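Methylglyoxal reductase (NADPH-dependent) (PDB 6KWS) probably reduces methylglyoxal with NADPH, as a member of the dihydroflavonol-4-reductase subfamily of extended short-chain dehydrogenases/reductases. Local coordinates at residues G199-G204 and L211-E216; E216-I221 and Y328-Q333. The protein carries 1 engineered substitution. One frame throughout, in Å; residues are numbered along the deposited sequence.

Contact 1 of 2, residues G199-G204 and L211-E216; sequences GPQSFG and LNTSSE
Ser-215 gives its hydroxyl to the backbone carbonyl of Gly-199, with OG 3.1 Å from O. The bond approaches the carbonyl at a C=O...OG angle of 131°, with the donor hydroxyl oxygen, OG, 25° off the carbonyl plane. Serine suits this buried place because its hydroxyl can satisfy a main-chain carbonyl at the cost of very little volume. With phi at 116°, Gly-199 has a backbone shape in which a side chain would be pressed against the preceding carbonyl. The amide end of Gln-201 reaches the methyl of Thr-213 obliquely, NE2 lying 4.0 Å from CG2, a van der Waals touch. Thr-213 holds CG2 anti to its carbonyl carbon, which turns the methyl to the glutamine and lets OG1, between backbone N and carbonyl carbon, accept from Ser-215 N at 2.9 Å. This capping bond spans the start of the type I turn from Thr-213 to Glu-216, whose own backbone bond is weak, and would steady the backbone carrying the serine hydroxyl. Farther out, His-16 NE2 hydrogen-bonds to the Pro-200 carbonyl, and Gln-201 packs on Phe-12. The pairing closes the long loop between strand 196-198 and helix 216-222, beside the NADPH site of a Rossmann-type extended short-chain dehydrogenase/reductase.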
ATOM      1  N   GLY A 199      -9.195   2.473   5.300  1.00 35.50           N
ATOM      2  CA  GLY A 199      -9.647   3.754   4.816  1.00 33.80           C
ATOM      3  C   GLY A 199     -10.558   3.609   3.622  1.00 34.95           C
ATOM      4  O   GLY A 199     -10.627   2.552   2.990  1.00 38.66           O
ATOM      5  N   PRO A 200     -11.274   4.681   3.288  1.00 37.24           N
ATOM      6  CA  PRO A 200     -12.209   4.633   2.158  1.00 36.86           C
ATOM      7  C   PRO A 200     -11.494   4.642   0.814  1.00 35.42           C
ATOM      8  O   PRO A 200     -10.344   5.071   0.694  1.00 38.58           O
ATOM      9  CB  PRO A 200     -13.010   5.918   2.344  1.00 35.76           C
ATOM     10  CG  PRO A 200     -11.929   6.864   2.881  1.00 35.05           C
ATOM     11  CD  PRO A 200     -11.181   6.035   3.864  1.00 32.85           C
ATOM     12  N   GLN A 201     -12.216   4.207  -0.216  1.00 34.32           N
ATOM     13  CA  GLN A 201     -11.768   4.427  -1.587  1.00 38.57           C
ATOM     14  C   GLN A 201     -11.952   5.879  -2.030  1.00 35.85           C
ATOM     15  O   GLN A 201     -12.786   6.619  -1.505  1.00 35.61           O
ATOM     16  CB  GLN A 201     -12.520   3.509  -2.539  1.00 43.11           C
ATOM     17  CG  GLN A 201     -12.605   2.105  -2.045  1.00 43.09           C
ATOM     18  CD  GLN A 201     -12.476   1.123  -3.158  1.00 53.76           C
ATOM     19  OE1 GLN A 201     -13.462   0.785  -3.814  1.00 68.40           O
ATOM     20  NE2 GLN A 201     -11.254   0.654  -3.394  1.00 61.09           N
ATOM     21  N   SER A 202     -11.163   6.289  -3.020  1.00 37.09           N
ATOM     22  CA  SER A 202     -11.251   7.677  -3.470  1.00 40.16           C
ATOM     23  C   SER A 202     -12.647   8.023  -3.959  1.00 36.39           C
ATOM     24  O   SER A 202     -13.052   9.191  -3.926  1.00 39.82           O
ATOM     25  CB  SER A 202     -10.234   7.957  -4.580  1.00 41.20           C
ATOM     26  OG  SER A 202      -8.958   7.436  -4.259  1.00 42.02           O
ATOM     27  N   PHE A 203     -13.397   7.021  -4.392  1.00 38.69           N
ATOM     28  CA  PHE A 203     -14.690   7.213  -5.016  1.00 36.20           C
ATOM     29  C   PHE A 203     -15.633   6.130  -4.516  1.00 44.24           C
ATOM     30  O   PHE A 203     -15.275   4.947  -4.498  1.00 45.73           O
ATOM     31  CB  PHE A 203     -14.539   7.182  -6.539  1.00 41.27           C
ATOM     32  CG  PHE A 203     -13.689   8.315  -7.073  1.00 39.79           C
ATOM     33  CD1 PHE A 203     -14.230   9.580  -7.246  1.00 36.86           C
ATOM     34  CD2 PHE A 203     -12.338   8.128  -7.339  1.00 39.55           C
ATOM     35  CE1 PHE A 203     -13.446  10.637  -7.721  1.00 42.16           C
ATOM     36  CE2 PHE A 203     -11.547   9.176  -7.798  1.00 40.45           C
ATOM     37  CZ  PHE A 203     -12.102  10.438  -7.998  1.00 36.78           C
ATOM     38  N   GLY A 204     -16.819   6.548  -4.069  1.00 48.91           N
ATOM     39  CA  GLY A 204     -17.836   5.605  -3.651  1.00 41.57           C
ATOM     40  C   GLY A 204     -18.316   4.707  -4.764  1.00 52.01           C
ATOM     41  O   GLY A 204     -18.816   3.611  -4.491  1.00 58.63           O
ATOM     42  N   LEU A 211     -14.592  -6.168  -0.857  1.00 75.44           N
ATOM     43  CA  LEU A 211     -13.454  -5.315  -1.173  1.00 77.20           C
ATOM     44  C   LEU A 211     -12.265  -6.195  -1.528  1.00 77.88           C
ATOM     45  O   LEU A 211     -11.996  -7.208  -0.868  1.00 78.89           O
ATOM     46  CB  LEU A 211     -13.110  -4.387  -0.001  1.00 69.07           C
ATOM     47  CG  LEU A 211     -14.198  -3.508   0.645  1.00 62.90           C
ATOM     48  CD1 LEU A 211     -13.587  -2.263   1.261  1.00 61.55           C
ATOM     49  CD2 LEU A 211     -15.289  -3.128  -0.341  1.00 68.06           C
ATOM     50  N   ASN A 212     -11.568  -5.827  -2.593  1.00 75.16           N
ATOM     51  CA  ASN A 212     -10.359  -6.557  -2.944  1.00 76.51           C
ATOM     52  C   ASN A 212      -9.133  -6.044  -2.180  1.00 75.89           C
ATOM     53  O   ASN A 212      -8.030  -6.578  -2.356  1.00 67.07           O
ATOM     54  CB  ASN A 212     -10.145  -6.509  -4.468  1.00 75.16           C
ATOM     55  CG  ASN A 212     -11.064  -7.494  -5.227  1.00 85.86           C
ATOM     56  OD1 ASN A 212     -11.526  -8.500  -4.668  1.00 79.69           O
ATOM     57  ND2 ASN A 212     -11.321  -7.203  -6.504  1.00 86.60           N
ATOM     58  N   THR A 213      -9.329  -5.058  -1.291  1.00 74.95           N
ATOM     59  CA  THR A 213      -8.288  -4.384  -0.531  1.00 61.71           C
ATOM     60  C   THR A 213      -8.191  -4.956   0.881  1.00 63.39           C
ATOM     61  O   THR A 213      -8.824  -5.957   1.233  1.00 60.03           O
ATOM     62  CB  THR A 213      -8.546  -2.869  -0.435  1.00 60.95           C
ATOM     63  OG1 THR A 213      -9.401  -2.583   0.692  1.00 54.98           O
ATOM     64  CG2 THR A 213      -9.194  -2.318  -1.710  1.00 64.43           C
ATOM     65  N   SER A 214      -7.401  -4.281   1.717  1.00 63.97           N
ATOM     66  CA  SER A 214      -7.247  -4.673   3.108  1.00 58.68           C
ATOM     67  C   SER A 214      -8.390  -4.187   3.988  1.00 56.77           C
ATOM     68  O   SER A 214      -8.539  -4.659   5.121  1.00 50.80           O
ATOM     69  CB  SER A 214      -5.930  -4.141   3.647  1.00 49.10           C
ATOM     70  OG  SER A 214      -5.595  -4.867   4.806  1.00 54.66           O
ATOM     71  N   SER A 215      -9.201  -3.254   3.493  1.00 59.35           N
ATOM     72  CA  SER A 215     -10.397  -2.861   4.220  1.00 52.14           C
ATOM     73  C   SER A 215     -11.405  -4.001   4.323  1.00 57.12           C
ATOM     74  O   SER A 215     -12.374  -3.870   5.076  1.00 54.27           O
ATOM     75  CB  SER A 215     -11.033  -1.632   3.549  1.00 55.23           C
ATOM     76  OG  SER A 215     -10.387  -0.414   3.922  1.00 41.73           O
ATOM     77  N   GLU A 216     -11.193  -5.118   3.604  1.00 59.71           N
ATOM     78  CA  GLU A 216     -12.044  -6.300   3.742  1.00 57.80           C
ATOM     79  C   GLU A 216     -12.024  -6.867   5.156  1.00 55.82           C
ATOM     80  O   GLU A 216     -13.033  -7.431   5.595  1.00 56.66           O
ATOM     81  CB  GLU A 216     -11.645  -7.380   2.734  1.00 58.52           C
ATOM     82  CG  GLU A 216     -12.346  -8.732   2.941  1.00 69.52           C
ATOM     83  CD  GLU A 216     -13.843  -8.735   2.469  1.00 78.87           C
ATOM     84  OE1 GLU A 216     -14.282  -7.786   1.764  1.00 74.91           O
ATOM     85  OE2 GLU A 216     -14.582  -9.683   2.834  1.00 72.66           O
TER

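Contact 2 of 2, residues E216-I221 and Y328-Q333; sequences EIINSI and YDTVEQ
With chi1 at -66°, Ile-218 places CG2 anti to its backbone N and holds CG1 beside that N, anti to the carbonyl carbon; CG2 is thereby turned to Val-331 and the CG1-CD1 arm toward Thr-330. Val-331, with chi1 at 175°, sets CG2 beside its own backbone N, on the side facing the isoleucine. The result is a small apolar helix-helix contact joining helix 216-222, which follows strand 196-198 at the edge of the Rossmann-type sheet, to the C-terminal helix 323-337. The two CG2 methyls meet at 3.7 Å, the side chains lying slantwise to each other. The longer arm of Ile-218 makes a looser approach to Thr-330, 4.3 Å from CD1 to CG2. Beta-branched residues fit here because each holds a methyl on CB, close to its own backbone, while threonine keeps its hydroxyl for another task: Thr-330 OG1 bonds the carbonyl of Ser-326 one turn earlier. All three touching residues are buried. Leu-273 of helix 270-280 and Phe-198 also pack on Ile-218, continuing the apolar layer beyond the two helices. Away from the interface, the first turn of helix 216-222 is braced by its own polar side chains: Asn-219 ND2 donates to Glu-216 OE1 at 3.1 Å, with an N-H...O angle of 163°, from the syn side but well out of the carboxylate plane, though nearly in the plane of its own amide.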
ATOM      1  N   GLU A 216     -11.193  -5.118   3.604  1.00 59.71           N
ATOM      2  CA  GLU A 216     -12.044  -6.300   3.742  1.00 57.80           C
ATOM      3  C   GLU A 216     -12.024  -6.867   5.156  1.00 55.82           C
ATOM      4  O   GLU A 216     -13.033  -7.431   5.595  1.00 56.66           O
ATOM      5  CB  GLU A 216     -11.645  -7.380   2.734  1.00 58.52           C
ATOM      6  CG  GLU A 216     -12.346  -8.732   2.941  1.00 69.52           C
ATOM      7  CD  GLU A 216     -13.843  -8.735   2.469  1.00 78.87           C
ATOM      8  OE1 GLU A 216     -14.282  -7.786   1.764  1.00 74.91           O
ATOM      9  OE2 GLU A 216     -14.582  -9.683   2.834  1.00 72.66           O
ATOM     10  N   ILE A 217     -10.914  -6.727   5.884  1.00 50.29           N
ATOM     11  CA  ILE A 217     -10.933  -7.004   7.321  1.00 50.71           C
ATOM     12  C   ILE A 217     -12.112  -6.293   7.978  1.00 51.05           C
ATOM     13  O   ILE A 217     -12.903  -6.899   8.713  1.00 52.66           O
ATOM     14  CB  ILE A 217      -9.590  -6.591   7.949  1.00 49.99           C
ATOM     15  CG1 ILE A 217      -8.467  -7.264   7.169  1.00 47.97           C
ATOM     16  CG2 ILE A 217      -9.540  -6.944   9.418  1.00 43.07           C
ATOM     17  CD1 ILE A 217      -7.110  -7.001   7.704  1.00 46.32           C
ATOM     18  N   ILE A 218     -12.260  -4.999   7.692  1.00 48.71           N
ATOM     19  CA  ILE A 218     -13.380  -4.221   8.215  1.00 47.65           C
ATOM     20  C   ILE A 218     -14.694  -4.706   7.614  1.00 53.84           C
ATOM     21  O   ILE A 218     -15.687  -4.922   8.321  1.00 47.21           O
ATOM     22  CB  ILE A 218     -13.141  -2.728   7.935  1.00 41.81           C
ATOM     23  CG1 ILE A 218     -11.927  -2.259   8.747  1.00 42.72           C
ATOM     24  CG2 ILE A 218     -14.378  -1.917   8.256  1.00 37.80           C
ATOM     25  CD1 ILE A 218     -11.375  -0.922   8.359  1.00 33.91           C
ATOM     26  N   ASN A 219     -14.714  -4.883   6.291  1.00 55.80           N
ATOM     27  CA  ASN A 219     -15.909  -5.360   5.605  1.00 52.44           C
ATOM     28  C   ASN A 219     -16.382  -6.697   6.164  1.00 53.74           C
ATOM     29  O   ASN A 219     -17.589  -6.921   6.313  1.00 52.74           O
ATOM     30  CB  ASN A 219     -15.625  -5.487   4.107  1.00 58.16           C
ATOM     31  CG  ASN A 219     -16.875  -5.393   3.274  1.00 58.48           C
ATOM     32  OD1 ASN A 219     -17.849  -4.778   3.687  1.00 59.33           O
ATOM     33  ND2 ASN A 219     -16.867  -6.019   2.106  1.00 64.09           N
ATOM     34  N   SER A 220     -15.448  -7.603   6.473  1.00 53.01           N
ATOM     35  CA  SER A 220     -15.846  -8.925   6.929  1.00 50.04           C
ATOM     36  C   SER A 220     -16.557  -8.857   8.279  1.00 52.31           C
ATOM     37  O   SER A 220     -17.423  -9.695   8.562  1.00 51.89           O
ATOM     38  CB  SER A 220     -14.628  -9.839   6.993  1.00 51.59           C
ATOM     39  OG  SER A 220     -13.870  -9.570   8.156  1.00 60.21           O
ATOM     40  N   ILE A 221     -16.229  -7.858   9.108  1.00 51.01           N
ATOM     41  CA  ILE A 221     -17.003  -7.608  10.326  1.00 46.86           C
ATOM     42  C   ILE A 221     -18.469  -7.337   9.992  1.00 50.21           C
ATOM     43  O   ILE A 221     -19.378  -7.837  10.668  1.00 52.49           O
ATOM     44  CB  ILE A 221     -16.413  -6.434  11.126  1.00 45.48           C
ATOM     45  CG1 ILE A 221     -14.963  -6.691  11.551  1.00 47.57           C
ATOM     46  CG2 ILE A 221     -17.294  -6.121  12.306  1.00 42.14           C
ATOM     47  CD1 ILE A 221     -14.767  -7.953  12.303  1.00 50.53           C
ATOM     48  N   TYR A 328     -14.426   4.577  10.647  1.00 32.89           N
ATOM     49  CA  TYR A 328     -15.702   5.238  10.382  1.00 34.31           C
ATOM     50  C   TYR A 328     -15.819   5.635   8.926  1.00 37.43           C
ATOM     51  O   TYR A 328     -16.811   5.305   8.260  1.00 39.89           O
ATOM     52  CB  TYR A 328     -15.857   6.479  11.261  1.00 32.34           C
ATOM     53  CG  TYR A 328     -17.154   7.211  11.032  1.00 41.32           C
ATOM     54  CD1 TYR A 328     -18.320   6.799  11.665  1.00 43.74           C
ATOM     55  CD2 TYR A 328     -17.220   8.320  10.188  1.00 40.42           C
ATOM     56  CE1 TYR A 328     -19.507   7.466  11.471  1.00 44.72           C
ATOM     57  CE2 TYR A 328     -18.405   8.992   9.988  1.00 43.68           C
ATOM     58  CZ  TYR A 328     -19.550   8.559  10.632  1.00 48.51           C
ATOM     59  OH  TYR A 328     -20.756   9.208  10.459  1.00 52.44           O
ATOM     60  N   ASP A 329     -14.812   6.354   8.414  1.00 33.08           N
ATOM     61  CA  ASP A 329     -14.847   6.770   7.021  1.00 33.32           C
ATOM     62  C   ASP A 329     -14.999   5.578   6.099  1.00 34.19           C
ATOM     63  O   ASP A 329     -15.627   5.689   5.044  1.00 41.58           O
ATOM     64  CB  ASP A 329     -13.586   7.543   6.664  1.00 32.76           C
ATOM     65  CG  ASP A 329     -13.499   8.876   7.353  1.00 36.41           C
ATOM     66  OD1 ASP A 329     -14.499   9.320   7.958  1.00 44.94           O
ATOM     67  OD2 ASP A 329     -12.417   9.493   7.277  1.00 43.14           O
ATOM     68  N   THR A 330     -14.460   4.424   6.487  1.00 31.09           N
ATOM     69  CA  THR A 330     -14.543   3.247   5.632  1.00 34.98           C
ATOM     70  C   THR A 330     -15.942   2.649   5.665  1.00 37.77           C
ATOM     71  O   THR A 330     -16.531   2.354   4.616  1.00 34.67           O
ATOM     72  CB  THR A 330     -13.516   2.201   6.076  1.00 34.66           C
ATOM     73  OG1 THR A 330     -12.221   2.798   6.142  1.00 37.76           O
ATOM     74  CG2 THR A 330     -13.476   1.008   5.123  1.00 32.44           C
ATOM     75  N   VAL A 331     -16.462   2.423   6.872  1.00 31.86           N
ATOM     76  CA  VAL A 331     -17.782   1.826   7.000  1.00 36.11           C
ATOM     77  C   VAL A 331     -18.834   2.741   6.381  1.00 40.17           C
ATOM     78  O   VAL A 331     -19.732   2.277   5.660  1.00 37.24           O
ATOM     79  CB  VAL A 331     -18.092   1.518   8.479  1.00 37.62           C
ATOM     80  CG1 VAL A 331     -19.540   1.011   8.633  1.00 36.87           C
ATOM     81  CG2 VAL A 331     -17.117   0.506   9.017  1.00 35.46           C
ATOM     82  N   GLU A 332     -18.744   4.052   6.664  1.00 35.94           N
ATOM     83  CA  GLU A 332     -19.704   5.009   6.125  1.00 35.54           C
ATOM     84  C   GLU A 332     -19.799   4.858   4.621  1.00 37.37           C
ATOM     85  O   GLU A 332     -20.891   4.748   4.052  1.00 33.70           O
ATOM     86  CB  GLU A 332     -19.288   6.436   6.488  1.00 41.27           C
ATOM     87  CG  GLU A 332     -20.457   7.412   6.635  1.00 53.29           C
ATOM     88  CD  GLU A 332     -20.074   8.878   6.351  1.00 69.15           C
ATOM     89  OE1 GLU A 332     -20.978   9.756   6.411  1.00 71.53           O
ATOM     90  OE2 GLU A 332     -18.879   9.152   6.058  1.00 68.69           O
ATOM     91  N   GLN A 333     -18.642   4.783   3.970  1.00 37.33           N
ATOM     92  CA  GLN A 333     -18.609   4.654   2.524  1.00 30.41           C
ATOM     93  C   GLN A 333     -19.274   3.366   2.075  1.00 31.64           C
ATOM     94  O   GLN A 333     -20.134   3.381   1.201  1.00 40.34           O
ATOM     95  CB  GLN A 333     -17.171   4.726   2.055  1.00 34.95           C
ATOM     96  CG  GLN A 333     -16.999   5.043   0.606  1.00 37.22           C
ATOM     97  CD  GLN A 333     -15.572   4.836   0.173  1.00 40.54           C
ATOM     98  OE1 GLN A 333     -14.900   3.911   0.630  1.00 47.83           O
ATOM     99  NE2 GLN A 333     -15.089   5.707  -0.693  1.00 41.10           N
TER

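How the contacts relate
The two contacts follow one another along the chain and share Glu-216, where the loop of contact 1 becomes the helix of contact 2; their centres are about 8 Å apart. Helix 323-337 also joins them directly. Gln-333 NE2 is 2.6 Å from the carbonyl O of Gln-201, a probable hydrogen bond, and Thr-330 packs against Gly-199 as well as touching Ser-215. The C-terminal helix thus packs on both the loop of contact 1 and helix 216-222. Contact 1 is the closer to the NADPH site, which is empty of cofactor in this chain: the side chain of Phe-12 lies about 4 Å from that of Gln-201 but about 7 Å from that of Thr-330 in contact 2.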